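Local structure of glycoside hydrolase family 31 (Trueperella pyogenes, 5I0F) at residues G296-G301 with Y510-S515; G321-V326 with V628-R633; I555-W560 with A638-C643; F584-Q589 with K648-A653. The protein degrades cycloalternan, a cyclic glucose oligosaccharide, as a family 31 glycoside hydrolase that acts through a covalent glycosyl-enzyme intermediate. All blocks are in the same frame, centred on the assembly; numbering follows the deposited sequence.

Interaction 1. Residues G296-G301 with Y510-S515; sequences GLWASG and YPVTFS
One face of the Phe514 ring receives the six-membered ring of Trp298: CZ3 of Trp298 stands 3.8 Å above the phenyl plane, over its centre, and lies 3.9 Å from Phe514 CG. The two ring planes meet at 39° with centroids 4.7 Å apart, an oblique aromatic pair, and the side chains of Trp298 and Phe514 run past each other in opposite directions. At the indole edge, in plane, sits Gly296 O, while the ring N-H of Trp298 is spent on the carbonyl O of Ile294, which limits rotation of the indole. Val512 adds a looser apolar touch, its CG1 lying 4.4 Å from CH2 of Trp298. Trp298 holds its CG beside the backbone N and anti to the carbonyl carbon (chi1 -70°), whereas CG of Phe514 is anti to its N (chi1 -170°), and both rings reach into the space between their strands.

Here 297-300 and 513-515, the first and fifth strands of the eight-stranded parallel TIM barrel, meet through side chains across the barrel interior, their closest CA atoms, of Trp298 and Phe514, 11.4 Å apart. Bound glucose lies about 7 Å from the Phe514 side chain. Trp529 meets the Phe514 ring, Leu527 of strand 527-529 touches both aromatics, and Gln589 of strand 587-590 packs against the same pair.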
# COMPACT_ATOMS: atom_id res chain seq x y z
N GLY A 296 8.91 -20.09 -6.56
CA GLY A 296 8.04 -21.24 -6.29
C GLY A 296 6.74 -20.80 -5.61
O GLY A 296 6.52 -19.62 -5.38
N LEU A 297 5.87 -21.74 -5.28
CA LEU A 297 4.63 -21.38 -4.57
C LEU A 297 4.91 -20.95 -3.13
O LEU A 297 5.68 -21.61 -2.39
CB LEU A 297 3.65 -22.55 -4.59
CG LEU A 297 2.31 -22.36 -3.88
CD1 LEU A 297 1.55 -21.20 -4.48
CD2 LEU A 297 1.49 -23.64 -3.99
N TRP A 298 4.31 -19.83 -2.74
CA TRP A 298 4.35 -19.35 -1.36
C TRP A 298 3.08 -19.82 -0.64
O TRP A 298 1.97 -19.55 -1.12
CB TRP A 298 4.38 -17.83 -1.30
CG TRP A 298 5.64 -17.17 -1.75
CD1 TRP A 298 6.38 -17.47 -2.87
CD2 TRP A 298 6.31 -16.10 -1.10
NE1 TRP A 298 7.48 -16.64 -2.94
CE2 TRP A 298 7.46 -15.79 -1.87
CE3 TRP A 298 6.04 -15.36 0.05
CZ2 TRP A 298 8.35 -14.78 -1.50
CZ3 TRP A 298 6.93 -14.34 0.42
CH2 TRP A 298 8.06 -14.05 -0.36
N ALA A 299 3.25 -20.49 0.50
CA ALA A 299 2.13 -20.93 1.35
C ALA A 299 2.00 -20.00 2.56
O ALA A 299 2.99 -19.69 3.20
CB ALA A 299 2.40 -22.32 1.82
N SER A 300 0.78 -19.60 2.89
CA SER A 300 0.54 -18.70 4.03
C SER A 300 -0.88 -18.92 4.58
O SER A 300 -1.80 -19.33 3.85
CB SER A 300 0.72 -17.25 3.58
OG SER A 300 0.49 -16.32 4.63
N GLY A 301 -1.04 -18.65 5.86
CA GLY A 301 -2.34 -18.71 6.52
C GLY A 301 -2.22 -18.14 7.91
O GLY A 301 -1.44 -18.64 8.72
N TYR A 510 19.90 -12.69 1.19
CA TYR A 510 19.18 -11.82 0.27
C TYR A 510 18.12 -10.98 1.00
O TYR A 510 17.53 -11.45 1.97
CB TYR A 510 18.45 -12.65 -0.78
CG TYR A 510 19.33 -13.15 -1.90
CD1 TYR A 510 19.47 -12.41 -3.07
CD2 TYR A 510 19.96 -14.37 -1.82
CE1 TYR A 510 20.25 -12.88 -4.12
CE2 TYR A 510 20.74 -14.85 -2.86
CZ TYR A 510 20.88 -14.10 -4.00
OH TYR A 510 21.66 -14.58 -5.03
N PRO A 511 17.84 -9.75 0.54
CA PRO A 511 16.92 -8.84 1.22
C PRO A 511 15.47 -9.14 0.84
O PRO A 511 14.79 -8.33 0.20
CB PRO A 511 17.37 -7.46 0.72
CG PRO A 511 17.82 -7.75 -0.69
CD PRO A 511 18.54 -9.07 -0.58
N VAL A 512 15.01 -10.31 1.24
CA VAL A 512 13.68 -10.76 0.91
C VAL A 512 12.73 -10.19 1.97
O VAL A 512 12.49 -10.82 3.02
CB VAL A 512 13.62 -12.29 0.79
CG1 VAL A 512 12.19 -12.72 0.47
CG2 VAL A 512 14.56 -12.78 -0.32
N THR A 513 12.24 -8.98 1.71
CA THR A 513 11.10 -8.42 2.42
C THR A 513 9.86 -8.50 1.52
O THR A 513 9.98 -8.50 0.30
CB THR A 513 11.32 -6.95 2.83
OG1 THR A 513 11.58 -6.13 1.68
CG2 THR A 513 12.49 -6.88 3.77
N PHE A 514 8.69 -8.55 2.13
CA PHE A 514 7.42 -8.73 1.42
C PHE A 514 6.46 -7.71 2.04
O PHE A 514 6.01 -7.92 3.18
CB PHE A 514 6.96 -10.18 1.64
CG PHE A 514 5.78 -10.65 0.81
CD1 PHE A 514 5.77 -10.54 -0.57
CD2 PHE A 514 4.71 -11.28 1.43
CE1 PHE A 514 4.70 -11.03 -1.31
CE2 PHE A 514 3.64 -11.80 0.69
CZ PHE A 514 3.63 -11.66 -0.68
N SER A 515 6.18 -6.63 1.31
CA SER A 515 5.45 -5.45 1.81
C SER A 515 4.21 -5.17 0.97
O SER A 515 4.12 -5.64 -0.14
CB SER A 515 6.33 -4.20 1.73
OG SER A 515 7.57 -4.41 2.37

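Interaction 2. Residues G321-V326 with V628-R633; sequences GIPVSV and VREALR
Glu630 and Pro323 touch where helix 617-646 runs along the outside of the TIM barrel, beside the loop that leads from helix 307-320 into barrel strand 326-329. That loop begins at Gly321, whose positive phi closes a Schellman motif at the end of the preceding helix.

Along the second segment, Val628 packs on Phe584, and Arg629 turns to the barrel rather than to 321-326, NH1 bound to the carbonyls of Thr583 and Met585, NH2 to that of Pro586 and NE to that of Phe295. One residue on, Glu630 faces the loop. Its CG, beside the backbone N and anti to the carbonyl carbon (chi1 -67°), lies 4.1 Å from CG of Pro323, the two side chains sliding past each other in opposite directions. The bend at chi2 (-67°) then turns the carboxylate so that OE2 comes within reach of Arg633, one turn on. Arg633 completes the polar part: its NH2 donates to Glu630 OE2 at 2.8 Å, a salt bridge met on the syn side of the carboxylate and close to the guanidinium plane. NH1 of Arg633 pairs with Glu292, so the cation has two acidic partners, which would hold the guanidinium in place. NH2 of Arg633 also passes 4.2 Å from CB of Ser325, whose hydroxyl is bonded to the carbonyl O of Trp293.

A single water spans the remaining distance, donating to Pro323 O at 2.8 Å and to OE2 of Glu630 at 2.9 Å, and OE2 thereby accepts from both this water and Arg633 NH2.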
# COMPACT_ATOMS: atom_id res chain seq x y z
N GLY A 321 1.97 -33.79 -3.48
CA GLY A 321 2.78 -33.42 -4.65
C GLY A 321 2.54 -32.02 -5.19
O GLY A 321 2.56 -31.81 -6.40
N ILE A 322 2.31 -31.06 -4.29
CA ILE A 322 2.13 -29.65 -4.62
C ILE A 322 3.26 -28.93 -3.90
O ILE A 322 3.12 -28.58 -2.74
CB ILE A 322 0.71 -29.14 -4.20
CG1 ILE A 322 -0.35 -29.92 -4.98
CG2 ILE A 322 0.54 -27.65 -4.48
CD1 ILE A 322 -1.74 -29.87 -4.38
N PRO A 323 4.43 -28.81 -4.56
CA PRO A 323 5.59 -28.27 -3.85
C PRO A 323 5.43 -26.80 -3.51
O PRO A 323 4.78 -26.02 -4.25
CB PRO A 323 6.76 -28.49 -4.83
CG PRO A 323 6.11 -28.66 -6.17
CD PRO A 323 4.77 -29.29 -5.92
N VAL A 324 6.02 -26.43 -2.38
CA VAL A 324 6.09 -25.04 -1.96
C VAL A 324 7.55 -24.67 -1.81
O VAL A 324 8.37 -25.53 -1.42
CB VAL A 324 5.29 -24.78 -0.66
CG1 VAL A 324 3.81 -24.81 -0.94
CG2 VAL A 324 5.59 -25.80 0.43
N SER A 325 7.88 -23.43 -2.14
CA SER A 325 9.23 -22.90 -1.92
C SER A 325 9.37 -21.99 -0.69
O SER A 325 10.47 -21.79 -0.20
CB SER A 325 9.78 -22.23 -3.19
OG SER A 325 9.14 -20.99 -3.43
N VAL A 326 8.26 -21.47 -0.19
CA VAL A 326 8.27 -20.47 0.89
C VAL A 326 7.04 -20.71 1.76
O VAL A 326 5.93 -20.91 1.25
CB VAL A 326 8.21 -19.00 0.36
CG1 VAL A 326 8.21 -18.00 1.52
CG2 VAL A 326 9.38 -18.68 -0.56
N VAL A 628 3.25 -26.60 -13.71
CA VAL A 628 3.49 -25.54 -14.67
C VAL A 628 4.41 -24.46 -14.06
O VAL A 628 5.41 -24.02 -14.69
CB VAL A 628 2.16 -24.94 -15.19
CG1 VAL A 628 2.42 -23.70 -16.05
CG2 VAL A 628 1.38 -25.98 -16.01
N ARG A 629 4.11 -24.09 -12.82
CA ARG A 629 4.91 -23.09 -12.13
C ARG A 629 6.38 -23.53 -12.01
O ARG A 629 7.31 -22.74 -12.29
CB ARG A 629 4.34 -22.78 -10.76
CG ARG A 629 5.07 -21.68 -10.00
CD ARG A 629 4.97 -20.35 -10.72
NE ARG A 629 5.55 -19.24 -9.97
CZ ARG A 629 5.47 -17.96 -10.31
NH1 ARG A 629 4.77 -17.57 -11.36
NH2 ARG A 629 6.05 -17.03 -9.56
N GLU A 630 6.59 -24.81 -11.67
CA GLU A 630 7.94 -25.34 -11.56
C GLU A 630 8.66 -25.28 -12.90
O GLU A 630 9.80 -24.84 -12.96
CB GLU A 630 7.95 -26.77 -10.98
CG GLU A 630 7.50 -26.84 -9.52
CD GLU A 630 8.47 -26.16 -8.58
OE1 GLU A 630 9.53 -26.76 -8.30
OE2 GLU A 630 8.20 -25.02 -8.10
N ALA A 631 7.97 -25.70 -13.97
CA ALA A 631 8.52 -25.63 -15.33
C ALA A 631 8.84 -24.20 -15.80
O ALA A 631 9.73 -24.00 -16.63
CB ALA A 631 7.57 -26.28 -16.33
N LEU A 632 8.10 -23.21 -15.28
CA LEU A 632 8.36 -21.80 -15.57
C LEU A 632 9.55 -21.23 -14.84
O LEU A 632 9.99 -20.15 -15.19
CB LEU A 632 7.15 -20.93 -15.21
CG LEU A 632 5.97 -20.93 -16.13
CD1 LEU A 632 4.83 -20.18 -15.42
CD2 LEU A 632 6.30 -20.28 -17.47
N ARG A 633 10.08 -21.90 -13.82
CA ARG A 633 11.13 -21.27 -13.01
C ARG A 633 12.32 -20.74 -13.82
O ARG A 633 12.72 -19.60 -13.60
CB ARG A 633 11.66 -22.17 -11.88
CG ARG A 633 12.47 -21.31 -10.90
CD ARG A 633 12.62 -21.83 -9.49
NE ARG A 633 11.45 -22.50 -8.90
CZ ARG A 633 11.42 -22.89 -7.63
NH1 ARG A 633 12.46 -22.64 -6.83
NH2 ARG A 633 10.36 -23.54 -7.14
O HOH W 1 6.65 -24.43 -5.69

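Interaction 3. Residues I555-W560 with A638-C643; sequences ILYWGW and AQTRQC
Thr640 presents its methyl to two side chains of 555-560 that approach at different angles. The long axis of Tyr557 lies at about a right angle to the Thr640 side chain, and CG2 of Thr640 meets the outer end of the phenol, 3.4 Å from OH and 3.6 Å from CE1 of Tyr557. Leu556 comes in more obliquely, with CD2 4.1 Å from the same CG2. The threonine is turned with this methyl anti to its backbone N, while OG1 (chi1 -64°) lies beside N and bonds to the carbonyl O of Leu636, one turn earlier in the helix; the hydroxyl thus turns to its own helix and the methyl to 555-560.

Leu556 divides its two methyls. CD2 rests 3.8 Å above one face of the neighbouring Tyr557 ring, offset toward the rim, and CD1 reaches on along the helix to CB of Cys643, 4.0 Å away. With CG of Leu556 anti to N (chi1 -176°), the fork extends far enough to lie against residues 640 and 643, which stand on one side of the helix. The Tyr557 hydroxyl is also held by the carbonyl O of Ala288, a bond that fixes the end of the ring against which the methyl packs.

All four touching side chains are buried. Phe295 lies against Thr640 too, and Met290 and Ile294 against Tyr557. Helix 617-646, which follows the last barrel strand, packs here beside the N-terminal end of strand 558-561, as helices of the outer layer of a beta/alpha barrel do.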
# COMPACT_ATOMS: atom_id res chain seq x y z
N ILE A 555 7.88 -1.69 -9.86
CA ILE A 555 7.69 -2.69 -8.81
C ILE A 555 7.67 -4.03 -9.53
O ILE A 555 6.64 -4.44 -10.08
CB ILE A 555 6.39 -2.47 -8.02
CG1 ILE A 555 6.38 -1.11 -7.31
CG2 ILE A 555 6.16 -3.59 -7.00
CD1 ILE A 555 7.44 -0.93 -6.25
N LEU A 556 8.82 -4.70 -9.53
CA LEU A 556 9.05 -5.89 -10.35
C LEU A 556 8.51 -7.17 -9.72
O LEU A 556 7.87 -7.98 -10.40
CB LEU A 556 10.56 -6.04 -10.60
CG LEU A 556 11.10 -7.15 -11.50
CD1 LEU A 556 10.57 -6.95 -12.89
CD2 LEU A 556 12.62 -7.14 -11.56
N TYR A 557 8.80 -7.38 -8.44
CA TYR A 557 8.51 -8.63 -7.75
C TYR A 557 7.17 -8.51 -7.01
O TYR A 557 7.13 -8.34 -5.78
CB TYR A 557 9.66 -8.96 -6.78
CG TYR A 557 11.05 -9.02 -7.38
CD1 TYR A 557 11.44 -10.10 -8.15
CD2 TYR A 557 11.98 -8.01 -7.14
CE1 TYR A 557 12.72 -10.17 -8.70
CE2 TYR A 557 13.25 -8.07 -7.69
CZ TYR A 557 13.63 -9.16 -8.44
OH TYR A 557 14.87 -9.27 -8.98
N TRP A 558 6.10 -8.58 -7.77
CA TRP A 558 4.77 -8.33 -7.29
C TRP A 558 3.97 -9.62 -7.26
O TRP A 558 4.08 -10.46 -8.16
CB TRP A 558 4.09 -7.31 -8.20
CG TRP A 558 2.67 -7.02 -7.88
CD1 TRP A 558 2.20 -5.98 -7.15
CD2 TRP A 558 1.53 -7.78 -8.29
NE1 TRP A 558 0.82 -6.05 -7.07
CE2 TRP A 558 0.39 -7.14 -7.76
CE3 TRP A 558 1.36 -8.93 -9.07
CZ2 TRP A 558 -0.90 -7.61 -8.00
CZ3 TRP A 558 0.08 -9.41 -9.28
CH2 TRP A 558 -1.03 -8.75 -8.75
N GLY A 559 3.12 -9.74 -6.26
CA GLY A 559 2.10 -10.79 -6.23
C GLY A 559 0.86 -10.34 -5.50
O GLY A 559 0.64 -9.15 -5.25
N TRP A 560 0.02 -11.30 -5.17
CA TRP A 560 -1.29 -11.04 -4.56
C TRP A 560 -1.77 -12.32 -3.87
O TRP A 560 -1.23 -13.40 -4.09
CB TRP A 560 -2.30 -10.54 -5.61
CG TRP A 560 -2.70 -11.60 -6.66
CD1 TRP A 560 -1.86 -12.27 -7.50
CD2 TRP A 560 -4.03 -12.08 -6.96
NE1 TRP A 560 -2.58 -13.15 -8.29
CE2 TRP A 560 -3.91 -13.05 -7.98
CE3 TRP A 560 -5.31 -11.79 -6.46
CZ2 TRP A 560 -5.02 -13.73 -8.51
CZ3 TRP A 560 -6.40 -12.44 -6.99
CH2 TRP A 560 -6.24 -13.41 -8.00
N ALA A 638 15.42 -16.15 -15.84
CA ALA A 638 16.12 -15.50 -16.96
C ALA A 638 15.47 -14.15 -17.34
O ALA A 638 16.18 -13.16 -17.58
CB ALA A 638 16.20 -16.41 -18.17
N GLN A 639 14.14 -14.12 -17.39
CA GLN A 639 13.44 -12.90 -17.80
C GLN A 639 13.60 -11.78 -16.75
O GLN A 639 13.76 -10.61 -17.12
CB GLN A 639 11.96 -13.16 -18.05
CG GLN A 639 11.71 -14.02 -19.28
CD GLN A 639 12.14 -13.32 -20.56
OE1 GLN A 639 11.85 -12.14 -20.76
NE2 GLN A 639 12.84 -14.05 -21.41
N THR A 640 13.59 -12.17 -15.48
CA THR A 640 13.90 -11.23 -14.39
C THR A 640 15.31 -10.63 -14.51
O THR A 640 15.49 -9.42 -14.39
CB THR A 640 13.74 -11.89 -13.02
OG1 THR A 640 12.37 -12.24 -12.83
CG2 THR A 640 14.19 -10.95 -11.90
N ARG A 641 16.31 -11.47 -14.74
CA ARG A 641 17.66 -10.98 -15.01
C ARG A 641 17.66 -9.98 -16.18
O ARG A 641 18.28 -8.92 -16.10
CB ARG A 641 18.64 -12.14 -15.30
CG ARG A 641 19.02 -12.93 -14.06
CD ARG A 641 20.17 -13.91 -14.33
NE ARG A 641 19.83 -15.03 -15.24
CZ ARG A 641 19.88 -16.34 -14.95
NH1 ARG A 641 20.28 -16.78 -13.74
NH2 ARG A 641 19.53 -17.25 -15.89
N GLN A 642 16.98 -10.34 -17.27
CA GLN A 642 16.84 -9.42 -18.40
C GLN A 642 16.16 -8.11 -18.00
O GLN A 642 16.62 -7.05 -18.40
CB GLN A 642 16.12 -10.07 -19.59
CG GLN A 642 17.02 -10.94 -20.44
CD GLN A 642 18.04 -10.11 -21.22
OE1 GLN A 642 17.68 -9.15 -21.92
NE2 GLN A 642 19.33 -10.46 -21.08
N CYS A 643 15.09 -8.20 -17.22
CA CYS A 643 14.39 -7.00 -16.72
C CYS A 643 15.29 -6.04 -15.94
O CYS A 643 15.10 -4.83 -16.01
CB CYS A 643 13.20 -7.37 -15.83
SG CYS A 643 11.82 -8.15 -16.70

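Interaction 4. Residues F584-Q589 with K648-A653; sequences FMPIMQ and KPLMRA
Met651 has CG anti to its backbone N (chi1 -177°) and an extended chain beyond it, which carries SD and CE across to Met585; CG of Met585 lies beside its own N (chi1 -67°), and its chain too is extended. The two thioethers meet at an oblique angle with CE of Met651 3.9 Å from CG of Met585. This contact joins the last strand of the TIM barrel, 587-590, through the turn that leads into it, to strand 651-652 at the edge of the antiparallel sheet of the C-terminal domain.

Pro586 fills the centre. Its ring crosses Met651 at about a right angle, CG of Pro586 3.8 Å from CB of Met651 and CD of Pro586 3.8 Å from SD of Met651, and CB of Pro586 takes CD2 of Leu650 at 4.0 Å. All four side chains are buried, with Tyr671 lying against both methionines and Trp558 of strand 558-561 also against both.

The turn before Met651 is tied by Arg652, which salt-bridges Asp657 and Asp675 through NH1. Side-on, it grips a single carbonyl, Pro649 O, with NE at 2.9 Å and NH2 at 3.0 Å, both bonds within 3° of the guanidinium plane.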
# COMPACT_ATOMS: atom_id res chain seq x y z
N PHE A 584 1.15 -17.45 -13.68
CA PHE A 584 1.84 -16.61 -14.66
C PHE A 584 1.99 -15.16 -14.19
O PHE A 584 1.87 -14.23 -15.00
CB PHE A 584 1.08 -16.66 -16.00
CG PHE A 584 1.11 -18.02 -16.64
CD1 PHE A 584 0.16 -18.98 -16.31
CD2 PHE A 584 2.13 -18.37 -17.50
CE1 PHE A 584 0.22 -20.24 -16.87
CE2 PHE A 584 2.19 -19.64 -18.07
CZ PHE A 584 1.23 -20.57 -17.75
N MET A 585 2.29 -14.98 -12.90
CA MET A 585 2.62 -13.70 -12.30
C MET A 585 3.92 -13.79 -11.53
O MET A 585 4.39 -14.90 -11.26
CB MET A 585 1.47 -13.22 -11.41
CG MET A 585 0.22 -12.87 -12.21
SD MET A 585 -1.26 -12.52 -11.22
CE MET A 585 -2.51 -12.45 -12.48
N PRO A 586 4.52 -12.63 -11.16
CA PRO A 586 5.89 -12.70 -10.59
C PRO A 586 6.01 -13.50 -9.28
O PRO A 586 6.84 -14.40 -9.21
CB PRO A 586 6.27 -11.22 -10.40
CG PRO A 586 5.40 -10.49 -11.40
CD PRO A 586 4.11 -11.24 -11.42
N ILE A 587 5.11 -13.24 -8.32
CA ILE A 587 5.06 -13.96 -7.05
C ILE A 587 3.71 -14.64 -6.93
O ILE A 587 2.66 -14.00 -7.06
CB ILE A 587 5.29 -13.04 -5.84
CG1 ILE A 587 6.59 -12.24 -6.00
CG2 ILE A 587 5.26 -13.83 -4.54
CD1 ILE A 587 7.85 -13.06 -6.05
N MET A 588 3.77 -15.96 -6.73
CA MET A 588 2.60 -16.82 -6.65
C MET A 588 2.40 -17.25 -5.20
O MET A 588 3.26 -17.94 -4.63
CB MET A 588 2.80 -18.05 -7.55
CG MET A 588 1.62 -19.00 -7.55
SD MET A 588 2.02 -20.52 -8.43
CE MET A 588 0.39 -21.25 -8.48
N GLN A 589 1.27 -16.88 -4.61
CA GLN A 589 1.06 -17.03 -3.18
C GLN A 589 -0.41 -17.15 -2.82
O GLN A 589 -1.24 -16.37 -3.31
CB GLN A 589 1.64 -15.80 -2.47
CG GLN A 589 1.52 -15.77 -0.94
CD GLN A 589 0.65 -14.65 -0.37
OE1 GLN A 589 0.81 -14.25 0.79
NE2 GLN A 589 -0.28 -14.12 -1.17
N LYS A 648 12.56 -2.98 -18.12
CA LYS A 648 11.18 -3.38 -18.34
C LYS A 648 10.56 -4.15 -17.13
O LYS A 648 11.28 -4.79 -16.35
CB LYS A 648 11.08 -4.24 -19.58
CG LYS A 648 11.40 -3.49 -20.86
CD LYS A 648 11.05 -4.35 -22.05
CE LYS A 648 11.54 -3.77 -23.34
NZ LYS A 648 11.23 -4.73 -24.42
N PRO A 649 9.24 -4.09 -16.99
CA PRO A 649 8.55 -4.94 -16.02
C PRO A 649 8.61 -6.42 -16.41
O PRO A 649 8.84 -6.74 -17.57
CB PRO A 649 7.10 -4.46 -16.09
CG PRO A 649 7.11 -3.18 -16.84
CD PRO A 649 8.32 -3.18 -17.70
N LEU A 650 8.38 -7.30 -15.45
CA LEU A 650 8.19 -8.73 -15.73
C LEU A 650 6.71 -8.94 -16.05
O LEU A 650 6.38 -9.48 -17.08
CB LEU A 650 8.63 -9.59 -14.55
CG LEU A 650 8.50 -11.11 -14.70
CD1 LEU A 650 9.43 -11.62 -15.78
CD2 LEU A 650 8.81 -11.78 -13.38
N MET A 651 5.83 -8.48 -15.16
CA MET A 651 4.39 -8.42 -15.44
C MET A 651 4.12 -7.11 -16.15
O MET A 651 4.11 -6.05 -15.54
CB MET A 651 3.60 -8.53 -14.13
CG MET A 651 2.10 -8.55 -14.32
SD MET A 651 1.30 -9.03 -12.76
CE MET A 651 -0.42 -9.15 -13.29
N ARG A 652 3.94 -7.21 -17.47
CA ARG A 652 4.31 -6.11 -18.37
C ARG A 652 3.13 -5.68 -19.22
O ARG A 652 2.63 -6.45 -20.04
CB ARG A 652 5.48 -6.55 -19.27
CG ARG A 652 5.99 -5.52 -20.28
CD ARG A 652 7.07 -6.12 -21.19
NE ARG A 652 8.15 -6.70 -20.39
CZ ARG A 652 9.18 -7.38 -20.88
NH1 ARG A 652 9.33 -7.55 -22.18
NH2 ARG A 652 10.10 -7.86 -20.05
N ALA A 653 2.68 -4.44 -19.04
CA ALA A 653 1.65 -3.90 -19.92
C ALA A 653 2.06 -4.02 -21.39
O ALA A 653 3.24 -3.99 -21.74
CB ALA A 653 1.36 -2.47 -19.57

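From the N terminus, strand 297-300 opens interaction 1, which closes a 208-residue loop on strand 513-515 inside the barrel. Within that loop begins 321-326, and interaction 2 runs from there to helix 617-646, so the two cross; they meet through backbone bonds between neighbouring strands, Ala299 N to Val326 O at 2.8 Å among them. Interaction 3 starts at 555-560, after interaction 1 has closed, and crosses interaction 2 on the same helix. Interaction 4 opens at 584-589 and crosses both 2 and 3. It reaches strand 651-652, joining the C-terminal domain to the eighth barrel strand, beside the seventh strand and helix 617-646 tied by interaction 3.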